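Local coordinates for SusD superfamily protein (Bacteroides vulgatus, PDB 3MYV) that probably binds polysaccharides or their fragments at the outer membrane of a gut Bacteroides, as a member of the SusD family of glycan-binding proteins, at residues R84-I89 with A115-C120; N18-L23 with N107-E112; I340-G345 with G358-I363; E362-G367 with N371-A376. All coordinates share one frame; numbering follows the deposited sequence. Where two conformers were deposited one is given.

Contact 1 of 4, residues R84-I89 with A115-C120; sequences REAWNI and AVIALC
Ala-86 and Ile-117 mark the point where two antiparallel helices, 77-94 and 103-128, come closest in this contact, with 6.6 Å between the CA atom of Ala-86 and the CA atom of Ile-117. One branched side chain does nearly all the work from the second helix. Ile-117 directs its CB at the other helix, and because its CG1 stands anti to the carbonyl carbon (chi1 -73°) and its chain then runs extended, CG1 and CD1 are laid one after the other across the partner surface. CG1 presses on the methyl of Ala-86 at 3.3 Å from CB, tighter than a usual van der Waals contact, and CD1 stays within 3.6 Å of the same CB. Beyond the alanine, CD1 reaches the indole of Trp-87 and sits over one face of the five-membered ring, 3.9 Å from the centroid and 15° off the normal, a CH-pi contact in which the methyl lies nearest the NE1 side of the pyrrole. The other branch, CG2, is 4.0 Å from Trp-87 NE1. NE1 gives a hydrogen bond to the carbonyl oxygen of Ile-145, which satisfies the indole N-H and restrains the turn of the ring. Phe-166 of helix 160-177 touches both Trp-87 and Ile-117 and extends the apolar cluster. Helices 77-94 and 103-128 follow one another in the chain and form an antiparallel alpha-hairpin, whose facing sides are packed together here, in an N-terminal helical region belonging to a family of the TPR clan.

Contact 2 of 4, residues N18-L23 with N107-E112; sequences NAVNGL and NALKGE
Val-20 of helix 13-27 and Glu-112 of helix 103-128 form the tight half of this contact between two segments that run roughly parallel. The CG1 methyl of Val-20 rests over the flat of the carboxylate, almost directly above its carbon, at 3.7 Å from Glu-112 CD and about equally far from both oxygens. Glu-112 reaches that place with CG anti to the backbone N (chi1 -177°) and an extended chain beyond, which lays the carboxylate beneath the valine. A buried acid needs polar partners, and OE2 has two: a salt bridge with Arg-186 NE and a hydrogen bond with Tyr-24 OH. The arginine probably stabilises the charged form of the acid, while the methyl merely covers its face. The other valine branch is packed more loosely: CG2 lies 4.2 Å from the carbonyl oxygen of Leu-109 and 4.3 Å from Leu-109 CD2. Farther out, exposed Asn-18 and partly exposed Lys-110 turn their CB atoms away from the interface. Helix 77-94 packs alongside, its Ile-89 touching Val-20 and Leu-23, while Leu-109 also meets Val-13, Val-16 and Asp-17 on an earlier part of helix 13-27.

Contact 3 of 4, residues I340-G345 with G358-I363; sequences IAAEAG and GYLNEI
Two alanines of helix 334-348 face two larger residues of helix 350-367, paired Ala-341 with Tyr-359 and Ala-342 with Leu-360. The segments run antiparallel and very near each other, the CA atoms of Ala-342 and Leu-360 being 5.3 Å apart, a spacing that goes with the small side chains on one side. Each pair has its own orientation. At the first, the methyl of Ala-341 points toward the tyrosine and approaches the ring obliquely, 3.6 Å from Tyr-359 CD2 and 4.2 Å from Tyr-359 CE2, so a single ortho-meta bond of the ring takes up the touch. Tyr-359 carries its CG anti to the carbonyl carbon (chi1 -68°), and the phenol passes beside the alanine to a hydrogen bond between OH and Asp-214 OD1, which restrains the swing of the ring. Tyr-338 meets the same ring with its plane turned by about 85°. At the second pair the alanine methyl rests against the base of the leucine: Ala-342 CB is 3.8 Å from Leu-360 CB and 4.0 Å from Leu-360 CA. Because the leucine CG lies anti to its own N (chi1 178°), the branch beyond CB is carried away from the alanine, and the side chain packs on Leu-339, Tyr-378 and Val-373. No hydrogen bond joins the segments, although the carbonyl oxygen of Ala-342 is bonded to Tyr-378 OH. Helix 206-223 closes one side of the pair, with Ala-213 against Ala-341 and Ile-217 against Tyr-359, and helix 380-391 packs beside both helices, reaching Ile-340 and Ile-363.

Contact 4 of 4, residues E362-G367 with N371-A376; sequences EIVKRG and NEVTMA. With EDO (1,2-ethanediol), chain G.
The amide of Asn-371 and the carboxylate of Glu-372 are the flat groups here, and both meet helix 350-367 through their aliphatic stems and through water. Asn-371 lays its CB on Val-364, 3.6 Å from CG1, the two side chains crossing at about a right angle. At the end of the amide, ND2 gives a hydrogen bond to a water that in turn donates to the carbonyl oxygen of Val-364 at 2.8 Å; Asp-290 OD2 is a second partner of this ND2. Glu-372 and Lys-365 lie side by side and point the same way, with Lys-365 CE 4.0 Å from Glu-372 CB. Their charges stay apart, NZ of Lys-365 being 5.0 Å from OE1 of Glu-372, and a second water bridges them with bonds of 2.9 Å to each, consistent with a water-mediated pairing of the two charges. Along the lysine's extended chain, CG also passes 3.3 Å from the carbonyl oxygen of Asn-371. Deeper in, Val-364 CG2 meets Val-373 CG2 at 3.9 Å, again crosswise. Farther along, an ethanediol, probably from the crystallisation liquor, donates from O1 to the carbonyl oxygen of selenomethionine Met-375. Here the loop between helices 350-367 and 380-391 doubles back along the last turns of the helix it has just left, with apolar packing inside and water-bridged polar groups outside.

In the fold
Contacts 1 and 2 share helix 103-128 and touch directly, their centres about 9 Å apart: Ile-89 of the first packs on Ala-19 and Val-20 of the second. Contacts 3 and 4 form a similar couple on helix 350-367, joined through Asn-361 OD1, which probably accepts a hydrogen bond from Val-373 N. The two couples lie in the N-terminal and C-terminal parts of the chain, with centres some 31 to 39 Å apart. Contacts 1 to 3 are buried helix-helix packing; contact 1 uses a CH-pi touch, contact 2 a methyl over a buried acid, contact 3 close alanines. Contact 4, partly buried, pairs a helix with a loop and alone uses bridging waters.

Contact 1 of 4, residues R84-I89 with A115-C120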
# COMPACT_ATOMS: atom_id res chain seq x y z
N ARG A 84 10.89 -16.01 -1.66
CA ARG A 84 11.78 -17.11 -2.00
C ARG A 84 12.79 -16.69 -3.04
O ARG A 84 13.99 -16.99 -2.88
CB ARG A 84 10.98 -18.31 -2.56
CG ARG A 84 11.90 -19.44 -3.10
CD ARG A 84 11.17 -20.34 -4.08
NE ARG A 84 10.48 -21.41 -3.38
N GLU A 85 12.34 -16.06 -4.13
CA GLU A 85 13.29 -15.63 -5.20
C GLU A 85 14.28 -14.58 -4.68
O GLU A 85 15.49 -14.59 -5.02
CB GLU A 85 12.56 -15.10 -6.45
CG GLU A 85 11.66 -16.09 -7.17
CD GLU A 85 12.42 -17.27 -7.74
OE1 GLU A 85 13.31 -17.04 -8.58
OE2 GLU A 85 12.15 -18.41 -7.35
N ALA A 86 13.78 -13.69 -3.82
CA ALA A 86 14.62 -12.64 -3.23
C ALA A 86 15.74 -13.25 -2.37
O ALA A 86 16.90 -12.83 -2.44
CB ALA A 86 13.78 -11.69 -2.40
N TRP A 87 15.39 -14.22 -1.54
CA TRP A 87 16.40 -14.88 -0.70
C TRP A 87 17.40 -15.68 -1.54
O TRP A 87 18.56 -15.80 -1.14
CB TRP A 87 15.76 -15.73 0.40
CG TRP A 87 15.45 -14.92 1.61
CD1 TRP A 87 14.24 -14.39 1.96
CD2 TRP A 87 16.38 -14.50 2.62
NE1 TRP A 87 14.36 -13.69 3.14
CE2 TRP A 87 15.67 -13.73 3.55
CE3 TRP A 87 17.76 -14.70 2.82
CZ2 TRP A 87 16.27 -13.17 4.69
CZ3 TRP A 87 18.35 -14.14 3.94
CH2 TRP A 87 17.60 -13.40 4.87
N ASN A 88 16.98 -16.22 -2.68
CA ASN A 88 17.92 -16.88 -3.60
C ASN A 88 18.97 -15.89 -4.11
O ASN A 88 20.16 -16.24 -4.21
CB ASN A 88 17.19 -17.58 -4.76
CG ASN A 88 16.45 -18.83 -4.30
OD1 ASN A 88 16.79 -19.42 -3.27
ND2 ASN A 88 15.46 -19.26 -5.07
N ILE A 89 18.55 -14.65 -4.33
CA ILE A 89 19.47 -13.58 -4.76
C ILE A 89 20.46 -13.28 -3.65
O ILE A 89 21.67 -13.26 -3.88
CB ILE A 89 18.71 -12.31 -5.19
CG1 ILE A 89 17.94 -12.57 -6.49
CG2 ILE A 89 19.64 -11.11 -5.33
CD1 ILE A 89 16.91 -11.47 -6.84
N ALA A 115 14.94 -4.53 0.53
CA ALA A 115 13.74 -3.66 0.57
C ALA A 115 12.50 -4.41 0.04
O ALA A 115 11.42 -4.33 0.61
CB ALA A 115 14.00 -2.36 -0.25
N VAL A 116 12.68 -5.14 -1.07
CA VAL A 116 11.62 -6.01 -1.62
C VAL A 116 11.14 -7.04 -0.58
O VAL A 116 9.94 -7.19 -0.33
CB VAL A 116 12.05 -6.67 -2.95
CG1 VAL A 116 10.97 -7.66 -3.44
CG2 VAL A 116 12.32 -5.58 -4.05
N ILE A 117 12.08 -7.68 0.10
CA ILE A 117 11.75 -8.66 1.14
C ILE A 117 10.94 -8.02 2.26
O ILE A 117 9.92 -8.55 2.70
CB ILE A 117 13.06 -9.32 1.68
CG1 ILE A 117 13.61 -10.28 0.62
CG2 ILE A 117 12.82 -9.98 3.06
CD1 ILE A 117 15.10 -10.73 0.85
N ALA A 118 11.36 -6.84 2.69
CA ALA A 118 10.67 -6.12 3.74
C ALA A 118 9.23 -5.75 3.31
O ALA A 118 8.31 -5.93 4.07
CB ALA A 118 11.48 -4.84 4.14
N LEU A 119 9.05 -5.26 2.09
CA LEU A 119 7.70 -4.93 1.61
C LEU A 119 6.77 -6.15 1.57
O LEU A 119 5.64 -6.11 2.09
CB LEU A 119 7.80 -4.28 0.22
CG LEU A 119 6.48 -3.86 -0.42
CD1 LEU A 119 5.70 -2.95 0.54
CD2 LEU A 119 6.77 -3.14 -1.74
N CYS A 120 7.27 -7.25 1.00
CA CYS A 120 6.50 -8.47 0.90
C CYS A 120 6.11 -8.97 2.29
O CYS A 120 4.93 -9.28 2.55
CB CYS A 120 7.31 -9.55 0.20
SG CYS A 120 7.49 -9.26 -1.58

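Contact 2 of 4, residues N18-L23 with N107-E112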
# COMPACT_ATOMS: atom_id res chain seq x y z
N ASN A 18 19.24 -8.16 -13.29
CA ASN A 18 18.14 -8.84 -13.98
C ASN A 18 17.27 -9.67 -13.06
O ASN A 18 16.04 -9.66 -13.20
CB ASN A 18 18.67 -9.73 -15.12
CG ASN A 18 19.28 -8.91 -16.25
OD1 ASN A 18 18.91 -7.75 -16.49
ND2 ASN A 18 20.24 -9.50 -16.94
N ALA A 19 17.89 -10.37 -12.11
CA ALA A 19 17.14 -11.12 -11.12
C ALA A 19 16.26 -10.16 -10.29
O ALA A 19 15.08 -10.43 -10.04
CB ALA A 19 18.09 -11.93 -10.19
N VAL A 20 16.85 -9.03 -9.88
CA VAL A 20 16.12 -8.07 -9.04
C VAL A 20 14.95 -7.50 -9.83
O VAL A 20 13.82 -7.45 -9.32
CB VAL A 20 17.04 -6.95 -8.45
CG1 VAL A 20 16.22 -5.85 -7.77
CG2 VAL A 20 18.05 -7.59 -7.47
N ASN A 21 15.19 -7.16 -11.10
CA ASN A 21 14.13 -6.73 -12.00
C ASN A 21 12.94 -7.71 -12.04
O ASN A 21 11.77 -7.30 -12.00
CB ASN A 21 14.72 -6.53 -13.40
CG ASN A 21 13.98 -5.50 -14.20
OD1 ASN A 21 14.10 -4.31 -13.93
ND2 ASN A 21 13.21 -5.95 -15.17
N GLY A 22 13.24 -9.01 -12.08
CA GLY A 22 12.22 -10.09 -12.08
C GLY A 22 11.33 -10.10 -10.84
O GLY A 22 10.17 -10.52 -10.88
N LEU A 23 11.88 -9.67 -9.71
CA LEU A 23 11.08 -9.52 -8.49
C LEU A 23 9.95 -8.51 -8.72
O LEU A 23 8.80 -8.75 -8.33
CB LEU A 23 11.93 -9.10 -7.30
CG LEU A 23 13.15 -9.94 -6.90
CD1 LEU A 23 13.90 -9.21 -5.76
CD2 LEU A 23 12.77 -11.38 -6.51
N ASN A 107 26.20 -3.85 -4.04
CA ASN A 107 25.72 -3.48 -2.71
C ASN A 107 24.34 -2.79 -2.79
O ASN A 107 23.48 -3.05 -1.95
CB ASN A 107 26.73 -2.56 -2.01
CG ASN A 107 27.01 -3.00 -0.58
OD1 ASN A 107 26.73 -4.14 -0.21
ND2 ASN A 107 27.56 -2.10 0.22
N ALA A 108 24.17 -1.93 -3.79
CA ALA A 108 22.87 -1.27 -4.02
C ALA A 108 21.78 -2.30 -4.33
O ALA A 108 20.64 -2.22 -3.83
CB ALA A 108 23.00 -0.26 -5.16
N LEU A 109 22.12 -3.26 -5.17
CA LEU A 109 21.20 -4.33 -5.53
C LEU A 109 20.87 -5.23 -4.33
O LEU A 109 19.71 -5.64 -4.15
CB LEU A 109 21.74 -5.14 -6.71
CG LEU A 109 21.76 -4.39 -8.04
CD1 LEU A 109 22.61 -5.15 -9.10
CD2 LEU A 109 20.34 -4.16 -8.56
N LYS A 110 21.86 -5.52 -3.50
CA LYS A 110 21.62 -6.27 -2.26
C LYS A 110 20.61 -5.52 -1.37
O LYS A 110 19.63 -6.11 -0.90
CB LYS A 110 22.92 -6.49 -1.50
CG LYS A 110 22.74 -7.13 -0.13
CD LYS A 110 24.09 -7.36 0.58
CE LYS A 110 23.88 -7.73 2.06
NZ LYS A 110 25.18 -7.98 2.78
N GLY A 111 20.85 -4.23 -1.15
CA GLY A 111 19.93 -3.40 -0.36
C GLY A 111 18.53 -3.37 -0.92
O GLY A 111 17.52 -3.45 -0.18
N GLU A 112 18.45 -3.27 -2.24
CA GLU A 112 17.17 -3.17 -2.92
C GLU A 112 16.40 -4.48 -2.76
O GLU A 112 15.21 -4.47 -2.50
CB GLU A 112 17.36 -2.83 -4.40
CG GLU A 112 16.05 -2.64 -5.14
CD GLU A 112 16.20 -2.35 -6.63
OE1 GLU A 112 17.35 -2.24 -7.13
OE2 GLU A 112 15.15 -2.24 -7.31

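Contact 3 of 4, residues I340-G345 with G358-I363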
# COMPACT_ATOMS: atom_id res chain seq x y z
N ILE A 340 2.39 10.98 7.08
CA ILE A 340 3.05 10.23 8.17
C ILE A 340 3.64 11.21 9.22
O ILE A 340 3.45 11.04 10.43
CB ILE A 340 4.17 9.29 7.62
CG1 ILE A 340 3.54 8.16 6.75
CG2 ILE A 340 5.05 8.76 8.80
CD1 ILE A 340 4.54 7.35 5.90
N ALA A 341 4.34 12.23 8.76
CA ALA A 341 4.86 13.24 9.69
C ALA A 341 3.71 13.91 10.49
O ALA A 341 3.82 14.12 11.71
CB ALA A 341 5.66 14.30 8.93
N ALA A 342 2.62 14.23 9.79
CA ALA A 342 1.45 14.85 10.41
C ALA A 342 0.83 13.94 11.45
O ALA A 342 0.49 14.40 12.56
CB ALA A 342 0.38 15.25 9.32
N GLU A 343 0.69 12.66 11.13
CA GLU A 343 0.07 11.72 12.08
C GLU A 343 0.94 11.47 13.32
O GLU A 343 0.47 11.50 14.47
CB GLU A 343 -0.30 10.42 11.39
CG GLU A 343 -1.03 9.48 12.29
CD GLU A 343 -1.45 8.17 11.65
OE1 GLU A 343 -1.54 8.08 10.42
OE2 GLU A 343 -1.70 7.21 12.40
N ALA A 344 2.22 11.20 13.08
CA ALA A 344 3.15 10.90 14.15
C ALA A 344 3.35 12.15 15.03
O ALA A 344 3.37 12.07 16.26
CB ALA A 344 4.49 10.40 13.56
N GLY A 345 3.45 13.32 14.39
CA GLY A 345 3.57 14.60 15.12
C GLY A 345 2.37 14.84 16.04
O GLY A 345 2.51 15.24 17.19
N GLY A 358 2.40 21.83 10.34
CA GLY A 358 2.92 22.52 9.15
C GLY A 358 2.80 21.61 7.93
O GLY A 358 2.30 22.01 6.87
N TYR A 359 3.24 20.37 8.09
CA TYR A 359 3.13 19.39 7.01
C TYR A 359 1.68 19.05 6.64
O TYR A 359 1.35 18.92 5.45
CB TYR A 359 3.93 18.13 7.37
CG TYR A 359 5.42 18.33 7.40
CD1 TYR A 359 6.08 18.99 6.36
CD2 TYR A 359 6.19 17.82 8.42
CE1 TYR A 359 7.44 19.15 6.38
CE2 TYR A 359 7.54 17.97 8.45
CZ TYR A 359 8.17 18.62 7.43
OH TYR A 359 9.55 18.77 7.44
N LEU A 360 0.82 18.92 7.65
CA LEU A 360 -0.59 18.66 7.41
C LEU A 360 -1.14 19.78 6.53
O LEU A 360 -1.76 19.49 5.54
CB LEU A 360 -1.38 18.53 8.71
CG LEU A 360 -2.89 18.29 8.55
CD1 LEU A 360 -3.15 16.93 7.76
CD2 LEU A 360 -3.57 18.36 9.87
N ASN A 361 -0.87 21.04 6.90
CA ASN A 361 -1.37 22.20 6.16
C ASN A 361 -0.87 22.26 4.75
O ASN A 361 -1.58 22.70 3.85
CB ASN A 361 -1.10 23.53 6.88
CG ASN A 361 -2.17 23.85 7.88
OD1 ASN A 361 -3.21 24.40 7.52
ND2 ASN A 361 -1.97 23.45 9.14
N GLU A 362 0.37 21.83 4.53
CA GLU A 362 0.87 21.79 3.15
C GLU A 362 -0.02 20.95 2.25
O GLU A 362 -0.30 21.33 1.09
CB GLU A 362 2.27 21.25 3.10
CG GLU A 362 2.95 21.57 1.80
CD GLU A 362 3.58 22.94 1.81
OE1 GLU A 362 4.26 23.25 2.80
OE2 GLU A 362 3.40 23.68 0.81
N ILE A 363 -0.50 19.83 2.78
CA ILE A 363 -1.35 18.92 1.99
C ILE A 363 -2.78 19.49 1.90
O ILE A 363 -3.43 19.43 0.83
CB ILE A 363 -1.36 17.50 2.60
CG1 ILE A 363 0.07 16.92 2.58
CG2 ILE A 363 -2.39 16.59 1.87
CD1 ILE A 363 0.72 16.80 1.17

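Contact 4 of 4, residues E362-G367 with N371-A376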
# COMPACT_ATOMS: atom_id res chain seq x y z
N GLU A 362 0.37 21.83 4.53
CA GLU A 362 0.87 21.79 3.15
C GLU A 362 -0.02 20.95 2.25
O GLU A 362 -0.30 21.33 1.09
CB GLU A 362 2.27 21.25 3.10
CG GLU A 362 2.95 21.57 1.80
CD GLU A 362 3.58 22.94 1.81
OE1 GLU A 362 4.26 23.25 2.80
OE2 GLU A 362 3.40 23.68 0.81
N ILE A 363 -0.50 19.83 2.78
CA ILE A 363 -1.35 18.92 1.99
C ILE A 363 -2.78 19.49 1.90
O ILE A 363 -3.43 19.43 0.83
CB ILE A 363 -1.36 17.50 2.60
CG1 ILE A 363 0.07 16.92 2.58
CG2 ILE A 363 -2.39 16.59 1.87
CD1 ILE A 363 0.72 16.80 1.17
N VAL A 364 -3.27 20.03 3.01
CA VAL A 364 -4.61 20.62 3.04
C VAL A 364 -4.73 21.74 2.03
O VAL A 364 -5.69 21.81 1.27
CB VAL A 364 -4.96 21.08 4.46
CG1 VAL A 364 -6.22 21.99 4.49
CG2 VAL A 364 -5.11 19.83 5.35
N LYS A 365 -3.72 22.61 2.01
CA LYS A 365 -3.74 23.79 1.17
C LYS A 365 -3.45 23.48 -0.29
O LYS A 365 -3.90 24.21 -1.18
CB LYS A 365 -2.78 24.85 1.71
CG LYS A 365 -3.25 25.38 3.05
CD LYS A 365 -2.24 26.34 3.70
CE LYS A 365 -2.80 26.85 5.04
NZ LYS A 365 -1.84 27.79 5.72
N ARG A 366 -2.66 22.45 -0.55
CA ARG A 366 -2.48 22.01 -1.93
C ARG A 366 -3.83 21.52 -2.47
O ARG A 366 -4.15 21.76 -3.62
CB ARG A 366 -1.43 20.90 -2.06
CG ARG A 366 -1.05 20.55 -3.51
CD ARG A 366 -1.94 19.48 -4.11
NE ARG A 366 -1.97 18.25 -3.31
CZ ARG A 366 -1.01 17.32 -3.27
NH1 ARG A 366 0.10 17.43 -4.02
NH2 ARG A 366 -1.16 16.24 -2.49
N GLY A 367 -4.59 20.83 -1.64
CA GLY A 367 -5.93 20.38 -2.02
C GLY A 367 -6.87 21.54 -2.31
O GLY A 367 -7.50 21.57 -3.37
N ASN A 371 -8.44 26.47 2.52
CA ASN A 371 -8.61 25.68 3.73
C ASN A 371 -7.36 25.74 4.59
O ASN A 371 -6.27 26.07 4.11
CB ASN A 371 -8.88 24.19 3.36
CG ASN A 371 -10.25 23.98 2.76
OD1 ASN A 371 -11.13 24.83 2.89
ND2 ASN A 371 -10.45 22.84 2.11
N GLU A 372 -7.53 25.43 5.86
CA GLU A 372 -6.39 25.32 6.78
C GLU A 372 -6.73 24.38 7.91
O GLU A 372 -7.90 24.04 8.11
CB GLU A 372 -6.04 26.71 7.32
CG GLU A 372 -7.15 27.33 8.18
CD GLU A 372 -6.76 28.66 8.83
OE1 GLU A 372 -5.70 29.23 8.47
OE2 GLU A 372 -7.57 29.13 9.68
N VAL A 373 -5.73 23.93 8.66
CA VAL A 373 -6.01 23.29 9.95
C VAL A 373 -5.30 24.10 11.04
O VAL A 373 -4.07 24.27 10.99
CB VAL A 373 -5.56 21.80 9.99
CG1 VAL A 373 -5.84 21.15 11.37
CG2 VAL A 373 -6.26 21.00 8.88
N THR A 374 -6.08 24.64 11.97
CA THR A 374 -5.55 25.35 13.14
C THR A 374 -5.12 24.32 14.20
O THR A 374 -5.60 23.19 14.21
CB THR A 374 -6.59 26.24 13.77
OG1 THR A 374 -7.66 25.40 14.23
CG2 THR A 374 -7.14 27.31 12.75
N MSE A 375 -4.25 24.72 15.12
CA MSE A 375 -3.78 23.82 16.20
C MSE A 375 -4.97 23.23 17.00
O MSE A 375 -4.95 22.03 17.36
CB MSE A 375 -2.78 24.55 17.13
CG MSE A 375 -2.30 23.73 18.32
SE MSE A 375 -1.38 22.10 17.77
CE MSE A 375 0.34 22.88 17.30
N ALA A 376 -6.00 24.04 17.22
CA ALA A 376 -7.19 23.60 17.99
C ALA A 376 -7.87 22.40 17.30
O ALA A 376 -8.46 21.56 17.96
CB ALA A 376 -8.19 24.75 18.15
C1 EDO G . -5.23 20.26 20.30
O1 EDO G . -4.18 20.41 19.34
C2 EDO G . -6.27 19.31 19.74
O2 EDO G . -5.62 18.12 19.27
O HOH W 1 -8.27 20.80 1.58
O HOH W 2 -2.96 28.38 8.29